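Local coordinates for protein putative 4-amino-4-deoxychorismate lyase (Thermus thermophilus, PDB 2ZGI) that binds pyridoxal 5'-phosphate and probably acts as a lyase, putatively on 4-amino-4-deoxychorismate, at residues D[22-27]-D[52-57]; D[28-33]-D[77-82]; D[109-114]-D[147-152]. All coordinates share one frame; numbering follows the deposited sequence.

Interaction 1: D[22-27]-D[52-57]; sequences ASVFTT and LGLSYP
No hydrogen bond joins these two segments; methyl groups carry most of the contact, which buries 164 Å² in all. V24, on strand 24-31, supplies the central methyl. With V24 CG1 anti to its carbonyl carbon (chi1 -62°), this branch touches two leucine tips: V24 CG1 is 3.7 Å from L52 CD1, where the side chains cross obliquely, and V24 CG1 is 3.9 Å from L54 CD1, where they meet tip to tip. The other branch, V24 CG2, is 4.1 Å from L54 CD1, so that one leucine methyl touches both arms of the valine. L54 also brushes the backbone, its CD1 lying 4.1 Å from S23 CA. Between the leucines the chain turns through a Schellman motif that ends helix 38-51: G53, at positive phi (65°), is the C-prime residue, with L54 N bonded to A49 O and G53 N to L50 O. Leucines on both sides of this glycine thus reach the same valine. V24 also packs on L45 and A49 of helix 38-51, the helix that carries the cofactor-binding R44. From the second subunit, L131 packs on A22 and L135 on L52.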
loop_
_atom_site.group_PDB
_atom_site.type_symbol
_atom_site.label_atom_id
_atom_site.label_comp_id
_atom_site.label_asym_id
_atom_site.label_seq_id
_atom_site.Cartn_x
_atom_site.Cartn_y
_atom_site.Cartn_z
ATOM N N ALA D 22 22.819 -6.869 11.911
ATOM C CA ALA D 22 23.455 -5.546 12.044
ATOM C C ALA D 22 24.850 -5.534 11.419
ATOM O O ALA D 22 25.876 -5.664 12.112
ATOM C CB ALA D 22 23.485 -5.114 13.513
ATOM N N SER D 23 24.895 -5.451 10.087
ATOM C CA SER D 23 26.147 -5.527 9.335
ATOM C C SER D 23 25.983 -4.831 8.012
ATOM O O SER D 23 24.841 -4.624 7.528
ATOM C CB SER D 23 26.574 -6.995 9.106
ATOM O OG SER D 23 25.596 -7.724 8.347
ATOM N N VAL D 24 27.115 -4.420 7.439
ATOM C CA VAL D 24 27.176 -4.004 6.047
ATOM C C VAL D 24 28.199 -4.881 5.377
ATOM O O VAL D 24 29.058 -5.485 6.053
ATOM C CB VAL D 24 27.489 -2.466 5.886
ATOM C CG1 VAL D 24 26.410 -1.663 6.517
ATOM C CG2 VAL D 24 28.827 -2.106 6.561
ATOM N N PHE D 25 28.116 -4.998 4.057
ATOM C CA PHE D 25 28.986 -5.919 3.366
ATOM C C PHE D 25 29.166 -5.477 1.933
ATOM O O PHE D 25 28.463 -4.558 1.456
ATOM C CB PHE D 25 28.440 -7.374 3.472
ATOM C CG PHE D 25 27.213 -7.647 2.601
ATOM C CD1 PHE D 25 27.359 -8.257 1.354
ATOM C CD2 PHE D 25 25.933 -7.293 3.023
ATOM C CE1 PHE D 25 26.247 -8.514 0.540
ATOM C CE2 PHE D 25 24.808 -7.528 2.215
ATOM C CZ PHE D 25 24.952 -8.145 0.984
ATOM N N THR D 26 30.115 -6.106 1.248
ATOM C CA THR D 26 30.231 -5.956 -0.179
ATOM C C THR D 26 30.773 -7.251 -0.773
ATOM O O THR D 26 31.472 -8.013 -0.092
ATOM C CB THR D 26 31.099 -4.729 -0.558
ATOM O OG1 THR D 26 30.888 -4.423 -1.941
ATOM C CG2 THR D 26 32.622 -5.008 -0.312
ATOM N N THR D 27 30.435 -7.520 -2.027
ATOM C CA THR D 27 30.882 -8.738 -2.668
ATOM C C THR D 27 31.586 -8.392 -3.982
ATOM O O THR D 27 31.067 -7.616 -4.804
ATOM C CB THR D 27 29.735 -9.756 -2.881
ATOM O OG1 THR D 27 28.904 -9.326 -3.955
ATOM C CG2 THR D 27 28.895 -9.872 -1.676
ATOM N N LEU D 52 25.629 3.872 9.115
ATOM C CA LEU D 52 24.811 3.025 9.936
ATOM C C LEU D 52 25.403 2.886 11.342
ATOM O O LEU D 52 25.027 1.989 12.102
ATOM C CB LEU D 52 24.649 1.670 9.230
ATOM C CG LEU D 52 23.812 1.824 7.938
ATOM C CD1 LEU D 52 23.551 0.504 7.305
ATOM C CD2 LEU D 52 22.494 2.531 8.211
ATOM N N GLY D 53 26.353 3.774 11.643
ATOM C CA GLY D 53 27.034 3.849 12.931
ATOM C C GLY D 53 27.884 2.657 13.306
ATOM O O GLY D 53 28.040 2.375 14.495
ATOM N N LEU D 54 28.410 1.941 12.309
ATOM C CA LEU D 54 29.284 0.803 12.563
ATOM C C LEU D 54 30.759 1.189 12.395
ATOM O O LEU D 54 31.135 1.766 11.372
ATOM C CB LEU D 54 28.930 -0.362 11.622
ATOM C CG LEU D 54 27.490 -0.893 11.608
ATOM C CD1 LEU D 54 27.293 -1.755 10.362
ATOM C CD2 LEU D 54 27.188 -1.679 12.853
ATOM N N SER D 55 31.580 0.885 13.397
ATOM C CA SER D 55 33.043 1.062 13.295
ATOM C C SER D 55 33.636 0.364 12.080
ATOM O O SER D 55 33.444 -0.841 11.898
ATOM C CB SER D 55 33.743 0.533 14.540
ATOM O OG SER D 55 33.228 1.138 15.707
ATOM N N TYR D 56 34.345 1.126 11.255
ATOM C CA TYR D 56 35.082 0.601 10.103
ATOM C C TYR D 56 36.480 0.144 10.536
ATOM O O TYR D 56 37.209 0.912 11.140
ATOM C CB TYR D 56 35.174 1.671 9.005
ATOM C CG TYR D 56 35.807 1.137 7.733
ATOM C CD1 TYR D 56 35.204 0.103 7.027
ATOM C CD2 TYR D 56 37.031 1.631 7.267
ATOM C CE1 TYR D 56 35.769 -0.409 5.877
ATOM C CE2 TYR D 56 37.619 1.109 6.105
ATOM C CZ TYR D 56 36.974 0.075 5.421
ATOM O OH TYR D 56 37.500 -0.482 4.273
ATOM N N PRO D 57 36.867 -1.109 10.244
ATOM C CA PRO D 57 38.177 -1.571 10.760
ATOM C C PRO D 57 39.423 -1.131 9.959
ATOM O O PRO D 57 40.566 -1.456 10.348
ATOM C CB PRO D 57 38.031 -3.085 10.747
ATOM C CG PRO D 57 37.098 -3.339 9.610
ATOM C CD PRO D 57 36.084 -2.215 9.684
#

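Interaction 2: D[28-33]-D[77-82]; sequences LRAEGG and PCLRLR
E31 OE2 is gripped by three donors: R29 NE reaches E31 OE2 at 2.8 Å, R29 NH2 reaches it at 2.7 Å, the two forming a side-on salt bridge within one strand, and A242 N is the third. The oxygen lies in the guanidinium plane, whereas both R29 nitrogens approach from above the carboxylate plane. R29 CG is anti to the backbone N and the chain bends at chi3 (74°), turning the guanidinium toward E31, two residues on. An alanine in place of R29 would remove both charged donors and would probably leave the E31 carboxylate less firmly oriented. C78 is paired with E31, and C78 SG lies 3.8 Å from E31 CG; it is disulfide-bonded to C243, so this face of the antiparallel pair is tied to the C-terminal region by the disulfide and by the A242 bond. Between the strands, L28 with L81 and A30 with L79 form hydrogen-bonded pairs; the straightest bond runs from L81 N to L28 O (2.8 Å, 176°). Past the strand end, G32 N bonds P77 O at 2.7 Å. On the other face A30 CB meets L79 CB at 4.0 Å, and L28 crosses L81 obliquely, L28 CD1 lying 4.0 Å from L81 CB. Strands 24-31 and 78-86 are the inner pair of an antiparallel four-stranded sheet, flanked by 34-35 and 89-96; its leucine face is covered by helix 38-51, through L38 and H41 on L28, and by helix 59-72, through L70 on L79 and L66 on L81.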
loop_
_atom_site.group_PDB
_atom_site.type_symbol
_atom_site.label_atom_id
_atom_site.label_comp_id
_atom_site.label_asym_id
_atom_site.label_seq_id
_atom_site.Cartn_x
_atom_site.Cartn_y
_atom_site.Cartn_z
ATOM N N LEU D 28 32.776 -8.959 -4.162
ATOM C CA LEU D 28 33.657 -8.628 -5.276
ATOM C C LEU D 28 33.937 -9.859 -6.099
ATOM O O LEU D 28 33.797 -10.995 -5.610
ATOM C CB LEU D 28 35.022 -8.140 -4.789
ATOM C CG LEU D 28 35.149 -6.985 -3.818
ATOM C CD1 LEU D 28 35.054 -7.528 -2.409
ATOM C CD2 LEU D 28 36.496 -6.253 -4.058
ATOM N N ARG D 29 34.363 -9.629 -7.343
ATOM C CA ARG D 29 34.873 -10.693 -8.195
ATOM C C ARG D 29 36.365 -10.469 -8.391
ATOM O O ARG D 29 36.779 -9.331 -8.582
ATOM C CB ARG D 29 34.155 -10.700 -9.545
ATOM C CG ARG D 29 34.375 -11.999 -10.291
ATOM C CD ARG D 29 33.493 -12.125 -11.513
ATOM N NE ARG D 29 33.904 -11.281 -12.638
ATOM C CZ ARG D 29 33.242 -10.198 -13.028
ATOM N NH1 ARG D 29 32.160 -9.815 -12.368
ATOM N NH2 ARG D 29 33.685 -9.483 -14.079
ATOM N N ALA D 30 37.169 -11.533 -8.303
ATOM C CA ALA D 30 38.591 -11.464 -8.663
ATOM C C ALA D 30 38.782 -12.291 -9.909
ATOM O O ALA D 30 38.224 -13.392 -10.006
ATOM C CB ALA D 30 39.504 -11.991 -7.532
ATOM N N GLU D 31 39.521 -11.755 -10.877
ATOM C CA GLU D 31 39.807 -12.499 -12.088
ATOM C C GLU D 31 41.298 -12.708 -12.164
ATOM O O GLU D 31 42.063 -11.743 -12.082
ATOM C CB GLU D 31 39.254 -11.792 -13.332
ATOM C CG GLU D 31 37.706 -11.710 -13.313
ATOM C CD GLU D 31 37.092 -10.885 -14.417
ATOM O OE1 GLU D 31 37.801 -10.108 -15.086
ATOM O OE2 GLU D 31 35.870 -11.040 -14.625
ATOM N N GLY D 32 41.690 -13.976 -12.301
ATOM C CA GLY D 32 43.110 -14.380 -12.316
ATOM C C GLY D 32 43.930 -13.679 -11.236
ATOM O O GLY D 32 44.982 -13.077 -11.530
ATOM N N GLY D 33 43.439 -13.745 -10.003
ATOM C CA GLY D 33 44.106 -13.177 -8.807
ATOM C C GLY D 33 43.928 -11.678 -8.537
ATOM O O GLY D 33 44.405 -11.161 -7.522
ATOM N N PRO D 77 40.758 -19.541 -11.428
ATOM C CA PRO D 77 40.563 -18.593 -12.531
ATOM C C PRO D 77 39.847 -17.335 -12.057
ATOM O O PRO D 77 40.247 -16.223 -12.403
ATOM C CB PRO D 77 39.685 -19.358 -13.535
ATOM C CG PRO D 77 39.639 -20.769 -13.082
ATOM C CD PRO D 77 40.288 -20.905 -11.748
ATOM N N CYS D 78 38.802 -17.516 -11.256
ATOM C CA CYS D 78 38.117 -16.400 -10.628
ATOM C C CYS D 78 37.665 -16.773 -9.237
ATOM O O CYS D 78 37.553 -17.960 -8.911
ATOM C CB CYS D 78 36.902 -15.994 -11.458
ATOM S SG CYS D 78 37.321 -15.454 -13.127
ATOM N N LEU D 79 37.419 -15.743 -8.432
ATOM C CA LEU D 79 37.026 -15.869 -7.041
ATOM C C LEU D 79 35.857 -14.947 -6.795
ATOM O O LEU D 79 35.738 -13.910 -7.443
ATOM C CB LEU D 79 38.179 -15.445 -6.125
ATOM C CG LEU D 79 39.382 -16.382 -6.121
ATOM C CD1 LEU D 79 40.545 -15.734 -5.376
ATOM C CD2 LEU D 79 39.007 -17.700 -5.456
ATOM N N ARG D 80 34.989 -15.345 -5.877
ATOM C CA ARG D 80 33.999 -14.451 -5.298
ATOM C C ARG D 80 34.469 -14.124 -3.891
ATOM O O ARG D 80 34.767 -15.025 -3.078
ATOM C CB ARG D 80 32.615 -15.105 -5.264
ATOM C CG ARG D 80 31.483 -14.146 -4.854
ATOM C CD ARG D 80 30.407 -14.937 -4.105
ATOM N NE ARG D 80 29.358 -14.130 -3.489
ATOM C CZ ARG D 80 29.210 -13.954 -2.171
ATOM N NH1 ARG D 80 30.066 -14.499 -1.311
ATOM N NH2 ARG D 80 28.207 -13.212 -1.705
ATOM N N LEU D 81 34.538 -12.833 -3.596
ATOM C CA LEU D 81 35.020 -12.383 -2.316
ATOM C C LEU D 81 33.906 -11.677 -1.613
ATOM O O LEU D 81 33.028 -11.080 -2.243
ATOM C CB LEU D 81 36.194 -11.387 -2.506
ATOM C CG LEU D 81 37.357 -11.799 -3.404
ATOM C CD1 LEU D 81 38.252 -10.587 -3.742
ATOM C CD2 LEU D 81 38.156 -12.816 -2.626
ATOM N N ARG D 82 33.957 -11.708 -0.294
ATOM C CA ARG D 82 33.010 -10.978 0.482
ATOM C C ARG D 82 33.634 -10.370 1.725
ATOM O O ARG D 82 34.317 -11.073 2.492
ATOM C CB ARG D 82 31.910 -11.935 0.872
ATOM C CG ARG D 82 30.693 -11.255 1.387
ATOM C CD ARG D 82 29.992 -12.251 2.249
ATOM N NE ARG D 82 29.441 -11.544 3.360
ATOM C CZ ARG D 82 28.218 -11.053 3.358
ATOM N NH1 ARG D 82 27.464 -11.265 2.298
ATOM N NH2 ARG D 82 27.771 -10.390 4.406
#

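Interaction 3: D[109-114]-D[147-152]; sequences VRVRLT and EGLLLD
Backbone hydrogen bonds set the parallel register, V111 beside E147, R112 beside G148 and L113 beside L149. R112 lies at the centre of the exchange: R112 N donates to E147 O at 3.0 Å and R112 O accepts from L149 N at 2.8 Å, both donors lying nearly along the C=O axis. L149 O is gripped twice by T114, by its backbone N in the carbonyl plane (T114 N to L149 O, 2.9 Å) and by its hydroxyl from above that plane (T114 OG1 to L149 O, 2.8 Å). With chi1 at 81°, T114 OG1 sits between its own backbone N and carbonyl carbon, which lets one residue supply both donors. Among apolar contacts, V111 CG2 touches L149 CD1 at 3.8 Å as the side chains cross obliquely. L113 meets L151 at about a right angle, L113 CD1 to L151 CD2 being 3.7 Å, and L113 CD1 also comes within 4.2 Å of L149 CB. The charged ends bond mostly outside the two strands: R112 forms a salt bridge with E139, and the E147 carboxylate bonds S161, T163 and R162 N. The two strands belong to a beta-alpha-beta unit whose connecting helix 131-142 packs A136 against T114 and L150; strand 157-160 runs antiparallel on the far side of 147-151, while L215 of strand 212-217 meets V111 and E147.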
loop_
_atom_site.group_PDB
_atom_site.type_symbol
_atom_site.label_atom_id
_atom_site.label_comp_id
_atom_site.label_asym_id
_atom_site.label_seq_id
_atom_site.Cartn_x
_atom_site.Cartn_y
_atom_site.Cartn_z
ATOM N N VAL D 109 18.164 -13.386 -19.804
ATOM C CA VAL D 109 17.446 -14.036 -18.721
ATOM C C VAL D 109 16.030 -13.439 -18.562
ATOM O O VAL D 109 15.734 -12.378 -19.119
ATOM C CB VAL D 109 18.203 -13.889 -17.373
ATOM C CG1 VAL D 109 19.624 -14.508 -17.465
ATOM C CG2 VAL D 109 18.280 -12.421 -16.943
ATOM N N ARG D 110 15.191 -14.147 -17.807
ATOM C CA ARG D 110 13.859 -13.690 -17.381
ATOM C C ARG D 110 13.948 -12.981 -16.024
ATOM O O ARG D 110 14.708 -13.427 -15.149
ATOM C CB ARG D 110 12.900 -14.881 -17.244
ATOM C CG ARG D 110 12.625 -15.652 -18.564
ATOM C CD ARG D 110 11.475 -16.665 -18.408
ATOM N NE ARG D 110 11.910 -18.007 -17.986
ATOM C CZ ARG D 110 11.111 -18.942 -17.444
ATOM N NH1 ARG D 110 9.820 -18.701 -17.225
ATOM N NH2 ARG D 110 11.609 -20.127 -17.101
ATOM N N VAL D 111 13.195 -11.885 -15.859
ATOM C CA VAL D 111 12.948 -11.329 -14.526
ATOM C C VAL D 111 11.498 -11.517 -14.103
ATOM O O VAL D 111 10.609 -11.720 -14.933
ATOM C CB VAL D 111 13.318 -9.821 -14.353
ATOM C CG1 VAL D 111 14.758 -9.577 -14.736
ATOM C CG2 VAL D 111 12.351 -8.876 -15.133
ATOM N N ARG D 112 11.274 -11.428 -12.808
ATOM C CA ARG D 112 9.960 -11.398 -12.251
ATOM C C ARG D 112 9.859 -10.123 -11.400
ATOM O O ARG D 112 10.685 -9.879 -10.496
ATOM C CB ARG D 112 9.774 -12.634 -11.379
ATOM C CG ARG D 112 8.676 -12.527 -10.370
ATOM C CD ARG D 112 7.333 -12.929 -10.976
ATOM N NE ARG D 112 6.334 -13.196 -9.940
ATOM C CZ ARG D 112 5.093 -13.614 -10.193
ATOM N NH1 ARG D 112 4.711 -13.862 -11.441
ATOM N NH2 ARG D 112 4.244 -13.801 -9.196
ATOM N N LEU D 113 8.856 -9.304 -11.689
ATOM C CA LEU D 113 8.545 -8.188 -10.801
ATOM C C LEU D 113 7.798 -8.719 -9.581
ATOM O O LEU D 113 6.770 -9.399 -9.723
ATOM C CB LEU D 113 7.699 -7.135 -11.537
ATOM C CG LEU D 113 7.102 -6.012 -10.693
ATOM C CD1 LEU D 113 8.214 -5.194 -10.070
ATOM C CD2 LEU D 113 6.165 -5.132 -11.549
ATOM N N THR D 114 8.304 -8.445 -8.379
ATOM C CA THR D 114 7.622 -8.942 -7.184
ATOM C C THR D 114 6.894 -7.800 -6.484
ATOM O O THR D 114 7.044 -6.652 -6.866
ATOM C CB THR D 114 8.600 -9.646 -6.208
ATOM O OG1 THR D 114 9.308 -8.660 -5.417
ATOM C CG2 THR D 114 9.603 -10.540 -6.968
ATOM N N GLU D 147 15.967 -13.288 -11.837
ATOM C CA GLU D 147 16.079 -12.256 -10.814
ATOM C C GLU D 147 14.708 -11.756 -10.444
ATOM O O GLU D 147 13.815 -11.684 -11.304
ATOM C CB GLU D 147 16.935 -11.083 -11.318
ATOM C CG GLU D 147 17.084 -9.847 -10.337
ATOM C CD GLU D 147 17.858 -10.216 -9.079
ATOM O OE1 GLU D 147 19.021 -9.747 -8.917
ATOM O OE2 GLU D 147 17.334 -10.998 -8.267
ATOM N N GLY D 148 14.550 -11.397 -9.174
ATOM C CA GLY D 148 13.317 -10.773 -8.701
ATOM C C GLY D 148 13.554 -9.300 -8.489
ATOM O O GLY D 148 14.616 -8.907 -7.957
ATOM N N LEU D 149 12.583 -8.489 -8.931
ATOM C CA LEU D 149 12.613 -7.032 -8.731
ATOM C C LEU D 149 11.759 -6.570 -7.561
ATOM O O LEU D 149 10.685 -7.146 -7.285
ATOM C CB LEU D 149 12.216 -6.293 -10.033
ATOM C CG LEU D 149 13.005 -6.739 -11.279
ATOM C CD1 LEU D 149 12.515 -6.062 -12.567
ATOM C CD2 LEU D 149 14.499 -6.539 -11.144
ATOM N N LEU D 150 12.249 -5.526 -6.879
ATOM C CA LEU D 150 11.630 -4.953 -5.680
ATOM C C LEU D 150 11.169 -3.495 -5.906
ATOM O O LEU D 150 11.685 -2.808 -6.780
ATOM C CB LEU D 150 12.585 -5.004 -4.462
ATOM C CG LEU D 150 12.987 -6.418 -3.976
ATOM C CD1 LEU D 150 14.258 -6.850 -4.704
ATOM C CD2 LEU D 150 13.130 -6.482 -2.465
ATOM N N LEU D 151 10.187 -3.074 -5.114
ATOM C CA LEU D 151 9.546 -1.758 -5.216
ATOM C C LEU D 151 9.963 -0.847 -4.076
ATOM O O LEU D 151 10.459 -1.334 -3.039
ATOM C CB LEU D 151 8.029 -1.944 -5.090
ATOM C CG LEU D 151 7.428 -2.973 -6.057
ATOM C CD1 LEU D 151 5.957 -3.145 -5.758
ATOM C CD2 LEU D 151 7.693 -2.541 -7.487
ATOM N N ASP D 152 9.760 0.458 -4.263
ATOM C CA ASP D 152 9.801 1.395 -3.143
ATOM C C ASP D 152 8.368 1.571 -2.595
ATOM O O ASP D 152 7.425 0.874 -3.031
ATOM C CB ASP D 152 10.491 2.732 -3.493
ATOM C CG ASP D 152 9.703 3.595 -4.474
ATOM O OD1 ASP D 152 8.538 3.268 -4.801
ATOM O OD2 ASP D 152 10.283 4.609 -4.914
#

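In the fold
Interactions 1 and 2 share strand 24-31: 22-27 supplies its earlier part and 28-33 its later part. Although their centres are 21 Å apart, they touch where F25 CD1 lies 3.2 Å from R82 NH1 and T27 CG2 lies 3.4 Å from R80 NH2. Interaction 3 stands apart in a different sheet, its centre about 26 Å from each of the others, and lies on the opposite side of the chain's centre from interaction 2. Side chains of both sheets lie near the bound pyridoxal 5'-phosphate: it is about 8 Å from the side chain of L28 in interaction 2, about 6 Å from that of L150 in interaction 3, and about 11 Å from that of V24 in interaction 1.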